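Local coordinates for protein D-aminopeptidase (Burkholderia sp. LK4, PDB 5TZB) that probably cleaves beta-amino acid residues from the N-termini of peptides, as a beta-aminopeptidase of the Ntn-hydrolase type in peptidase family S58, at residues M189-T200 / L217-L228. Sequence-based numbering, arbitrary orientation.
Sequences MICHEFKGGIGT and LVQANYGVREML
Gly197 to Thr200 pair antiparallel with Leu217 to Ala220 at the open end of the beta hairpin formed by strands 197-204 and 213-220, and beyond the ladder the tight turn from Cys191 to Phe194 settles onto the loop that leaves the second arm. Gly197 faces Ala220 and Gly199 faces Val218 as hydrogen-bonded pairs, the latter drawn in to 2.8 Å between Val218 N and Gly199 O. Past the ladder Asn221 OD1 accepts Ile190 N at 2.7 Å, almost straight and in the carbonyl plane of the side-chain amide, and the backbone pairs again through His192 N and Tyr222 O (2.8 Å). His192 and Glu193 occupy the central positions of the type I' turn, both with positive phi, and from there the His192 side chain reaches into the 222-228 loop. ND1 donates to Val224 O, which lies in the imidazole plane (2.8 Å), helping to fix the ring's rotation; Met227 N reaches the same oxygen from the opposite face of the carbonyl, while NE2 makes a weak bond to Tyr222 OH. Gly223 CA and Leu228 CD1 press on the two faces of this imidazole as CH-pi contacts. The Arg225 chain turns at CG-CD (chi3 61°), bringing its guanidinium flat over the Phe194 ring, planes 17° apart, in a cation-pi stack. From that position NE donates to His192 O (3.2 Å) and NH2 to Glu193 O (2.7 Å). Glu193 reciprocates through OE1, which accepts Arg225 N at 2.7 Å from above the carboxylate plane, while OE2 is hydrogen-bonded to Ser244 OG. Strand 260-266 continues the sheet beside Leu217 and Gln219, and helices 272-289 and 331-355 pack against Tyr222 and Leu228.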
loop_
_atom_site.group_PDB
_atom_site.type_symbol
_atom_site.label_atom_id
_atom_site.label_comp_id
_atom_site.label_asym_id
_atom_site.label_seq_id
_atom_site.Cartn_x
_atom_site.Cartn_y
_atom_site.Cartn_z
ATOM N N MET C 189 8.707 29.656 -1.872
ATOM C CA MET C 189 9.248 28.474 -1.215
ATOM C C MET C 189 10.694 28.625 -0.724
ATOM O O MET C 189 11.465 29.464 -1.199
ATOM C CB MET C 189 9.137 27.272 -2.157
ATOM C CG MET C 189 7.696 26.982 -2.578
ATOM S SD MET C 189 6.604 26.826 -1.141
ATOM C CE MET C 189 4.992 26.892 -1.928
ATOM N N ILE C 190 11.030 27.791 0.248
ATOM C CA ILE C 190 12.303 27.832 0.953
ATOM C C ILE C 190 12.881 26.422 1.035
ATOM O O ILE C 190 12.187 25.489 1.432
ATOM C CB ILE C 190 12.113 28.415 2.362
ATOM C CG1 ILE C 190 11.646 29.873 2.269
ATOM C CG2 ILE C 190 13.379 28.272 3.190
ATOM C CD1 ILE C 190 11.240 30.488 3.608
ATOM N N CYS C 191 14.139 26.262 0.641
ATOM C CA CYS C 191 14.766 24.943 0.595
ATOM C C CYS C 191 16.140 24.967 1.263
ATOM O O CYS C 191 16.974 25.826 0.973
ATOM C CB CYS C 191 14.874 24.456 -0.850
ATOM S SG CYS C 191 15.602 22.810 -1.044
ATOM N N HIS C 192 16.357 24.034 2.184
ATOM C CA HIS C 192 17.575 24.007 2.990
ATOM C C HIS C 192 17.900 25.379 3.594
ATOM O O HIS C 192 19.063 25.787 3.680
ATOM C CB HIS C 192 18.749 23.467 2.166
ATOM C CG HIS C 192 18.677 21.985 1.946
ATOM N ND1 HIS C 192 18.931 21.075 2.952
ATOM C CD2 HIS C 192 18.378 21.253 0.845
ATOM C CE1 HIS C 192 18.795 19.846 2.477
ATOM N NE2 HIS C 192 18.467 19.928 1.200
ATOM N N GLU C 193 16.840 26.086 3.989
ATOM C CA GLU C 193 16.938 27.391 4.630
ATOM C C GLU C 193 17.623 28.412 3.717
ATOM O O GLU C 193 18.197 29.395 4.187
ATOM C CB GLU C 193 17.655 27.261 5.975
ATOM C CG GLU C 193 16.980 26.235 6.867
ATOM C CD GLU C 193 17.645 26.076 8.219
ATOM O OE1 GLU C 193 18.028 24.932 8.574
ATOM O OE2 GLU C 193 17.754 27.084 8.935
ATOM N N PHE C 194 17.585 28.134 2.417
ATOM C CA PHE C 194 17.856 29.117 1.374
ATOM C C PHE C 194 16.590 29.288 0.554
ATOM O O PHE C 194 15.611 28.570 0.776
ATOM C CB PHE C 194 18.983 28.672 0.452
ATOM C CG PHE C 194 20.325 28.636 1.095
ATOM C CD1 PHE C 194 20.985 29.811 1.433
ATOM C CD2 PHE C 194 20.956 27.419 1.327
ATOM C CE1 PHE C 194 22.247 29.777 2.021
ATOM C CE2 PHE C 194 22.219 27.375 1.907
ATOM C CZ PHE C 194 22.866 28.557 2.256
ATOM N N LYS C 195 16.617 30.168 -0.443
ATOM C CA LYS C 195 15.465 30.301 -1.342
ATOM C C LYS C 195 15.237 29.026 -2.137
ATOM O O LYS C 195 16.168 28.472 -2.730
ATOM C CB LYS C 195 15.651 31.476 -2.310
ATOM C CG LYS C 195 14.439 31.712 -3.217
ATOM C CD LYS C 195 13.225 32.169 -2.413
ATOM C CE LYS C 195 11.970 32.294 -3.282
ATOM N NZ LYS C 195 11.380 30.969 -3.633
ATOM N N GLY C 196 13.989 28.559 -2.163
ATOM C CA GLY C 196 13.658 27.346 -2.881
ATOM C C GLY C 196 12.757 27.591 -4.075
ATOM O O GLY C 196 12.744 28.690 -4.638
ATOM N N GLY C 197 12.009 26.561 -4.469
ATOM C CA GLY C 197 11.063 26.690 -5.562
ATOM C C GLY C 197 11.227 25.685 -6.686
ATOM O O GLY C 197 11.528 24.514 -6.469
ATOM N N ILE C 198 11.026 26.159 -7.909
ATOM C CA ILE C 198 10.965 25.280 -9.073
ATOM C C ILE C 198 12.348 24.861 -9.554
ATOM O O ILE C 198 13.242 25.700 -9.686
ATOM C CB ILE C 198 10.204 25.968 -10.233
ATOM C CG1 ILE C 198 8.775 26.295 -9.798
ATOM C CG2 ILE C 198 10.183 25.092 -11.471
ATOM C CD1 ILE C 198 7.926 25.037 -9.387
ATOM N N GLY C 199 12.513 23.565 -9.815
ATOM C CA GLY C 199 13.737 23.041 -10.403
ATOM C C GLY C 199 13.415 21.951 -11.413
ATOM O O GLY C 199 12.405 21.253 -11.285
ATOM N N THR C 200 14.256 21.804 -12.431
ATOM C CA THR C 200 13.995 20.793 -13.455
ATOM C C THR C 200 15.295 20.250 -14.056
ATOM O O THR C 200 16.328 20.911 -14.008
ATOM C CB THR C 200 13.097 21.371 -14.570
ATOM O OG1 THR C 200 12.648 20.321 -15.425
ATOM C CG2 THR C 200 13.854 22.408 -15.404
ATOM N N LEU C 217 10.424 17.553 -12.738
ATOM C CA LEU C 217 10.132 18.930 -12.345
ATOM C C LEU C 217 9.777 18.927 -10.857
ATOM O O LEU C 217 8.839 18.243 -10.433
ATOM C CB LEU C 217 8.981 19.516 -13.175
ATOM C CG LEU C 217 8.631 20.993 -12.937
ATOM C CD1 LEU C 217 9.649 21.861 -13.621
ATOM C CD2 LEU C 217 7.232 21.319 -13.438
ATOM N N VAL C 218 10.531 19.663 -10.051
ATOM C CA VAL C 218 10.255 19.647 -8.619
ATOM C C VAL C 218 9.830 21.022 -8.132
ATOM O O VAL C 218 10.141 22.052 -8.749
ATOM C CB VAL C 218 11.475 19.185 -7.798
ATOM C CG1 VAL C 218 11.997 17.858 -8.336
ATOM C CG2 VAL C 218 12.565 20.264 -7.818
ATOM N N GLN C 219 9.078 21.020 -7.036
ATOM C CA GLN C 219 8.822 22.224 -6.261
ATOM C C GLN C 219 9.405 21.950 -4.879
ATOM O O GLN C 219 8.805 21.238 -4.071
ATOM C CB GLN C 219 7.329 22.548 -6.210
ATOM C CG GLN C 219 6.965 23.778 -5.407
ATOM C CD GLN C 219 5.533 24.207 -5.656
ATOM O OE1 GLN C 219 5.189 24.616 -6.766
ATOM N NE2 GLN C 219 4.687 24.109 -4.628
ATOM N N ALA C 220 10.610 22.473 -4.650
ATOM C CA ALA C 220 11.419 22.130 -3.484
ATOM C C ALA C 220 11.219 23.136 -2.358
ATOM O O ALA C 220 11.475 24.335 -2.529
ATOM C CB ALA C 220 12.903 22.044 -3.866
ATOM N N ASN C 221 10.772 22.623 -1.214
ATOM C CA ASN C 221 10.430 23.435 -0.054
ATOM C C ASN C 221 10.760 22.709 1.248
ATOM O O ASN C 221 10.023 22.812 2.218
ATOM C CB ASN C 221 8.937 23.780 -0.097
ATOM C CG ASN C 221 8.545 24.859 0.896
ATOM O OD1 ASN C 221 9.145 25.928 0.939
ATOM N ND2 ASN C 221 7.524 24.571 1.710
ATOM N N TYR C 222 11.861 21.963 1.260
ATOM C CA TYR C 222 12.168 21.071 2.379
ATOM C C TYR C 222 13.572 21.349 2.928
ATOM O O TYR C 222 14.377 22.014 2.283
ATOM C CB TYR C 222 12.093 19.599 1.928
ATOM C CG TYR C 222 13.360 19.248 1.185
ATOM C CD1 TYR C 222 14.428 18.642 1.838
ATOM C CD2 TYR C 222 13.516 19.592 -0.152
ATOM C CE1 TYR C 222 15.624 18.393 1.180
ATOM C CE2 TYR C 222 14.710 19.340 -0.828
ATOM C CZ TYR C 222 15.760 18.734 -0.150
ATOM O OH TYR C 222 16.954 18.471 -0.793
ATOM N N GLY C 223 13.870 20.793 4.100
ATOM C CA GLY C 223 15.248 20.569 4.490
ATOM C C GLY C 223 15.905 21.547 5.425
ATOM O O GLY C 223 15.636 22.754 5.415
ATOM N N VAL C 224 16.793 21.013 6.247
ATOM C CA VAL C 224 17.552 21.867 7.134
ATOM C C VAL C 224 18.911 22.171 6.508
ATOM O O VAL C 224 19.455 21.391 5.712
ATOM C CB VAL C 224 17.733 21.236 8.527
ATOM C CG1 VAL C 224 16.381 20.748 9.053
ATOM C CG2 VAL C 224 18.665 20.075 8.457
ATOM N N ARG C 225 19.430 23.330 6.868
ATOM C CA ARG C 225 20.672 23.855 6.314
ATOM C C ARG C 225 21.849 22.860 6.284
ATOM O O ARG C 225 22.383 22.553 5.206
ATOM C CB ARG C 225 21.076 25.096 7.115
ATOM C CG ARG C 225 22.358 25.746 6.644
ATOM C CD ARG C 225 22.219 26.400 5.269
ATOM N NE ARG C 225 21.229 27.478 5.226
ATOM C CZ ARG C 225 21.405 28.681 5.780
ATOM N NH1 ARG C 225 22.525 28.955 6.450
ATOM N NH2 ARG C 225 20.461 29.615 5.678
ATOM N N GLU C 226 22.270 22.389 7.459
ATOM C CA GLU C 226 23.470 21.545 7.561
ATOM C C GLU C 226 23.417 20.288 6.707
ATOM O O GLU C 226 24.457 19.727 6.393
ATOM C CB GLU C 226 23.789 21.150 9.013
ATOM C CG GLU C 226 22.629 20.607 9.817
ATOM C CD GLU C 226 21.810 21.691 10.501
ATOM O OE1 GLU C 226 21.600 22.777 9.912
ATOM O OE2 GLU C 226 21.355 21.435 11.637
ATOM N N MET C 227 22.214 19.814 6.383
ATOM C CA MET C 227 22.052 18.557 5.651
ATOM C C MET C 227 22.281 18.699 4.140
ATOM O O MET C 227 22.294 17.694 3.425
ATOM C CB MET C 227 20.652 17.963 5.880
ATOM C CG MET C 227 20.414 17.430 7.283
ATOM S SD MET C 227 21.416 16.018 7.754
ATOM C CE MET C 227 20.831 15.766 9.434
ATOM N N LEU C 228 22.389 19.932 3.639
ATOM C CA LEU C 228 22.542 20.156 2.195
ATOM C C LEU C 228 23.775 19.444 1.612
ATOM O O LEU C 228 24.885 19.587 2.132
ATOM C CB LEU C 228 22.636 21.653 1.891
ATOM C CG LEU C 228 22.858 22.028 0.420
ATOM C CD1 LEU C 228 21.735 21.530 -0.503
ATOM C CD2 LEU C 228 23.101 23.532 0.259
HETATM O O HOH W 1 14.298 24.915 4.540
HETATM O O HOH W 2 19.333 24.658 10.750
#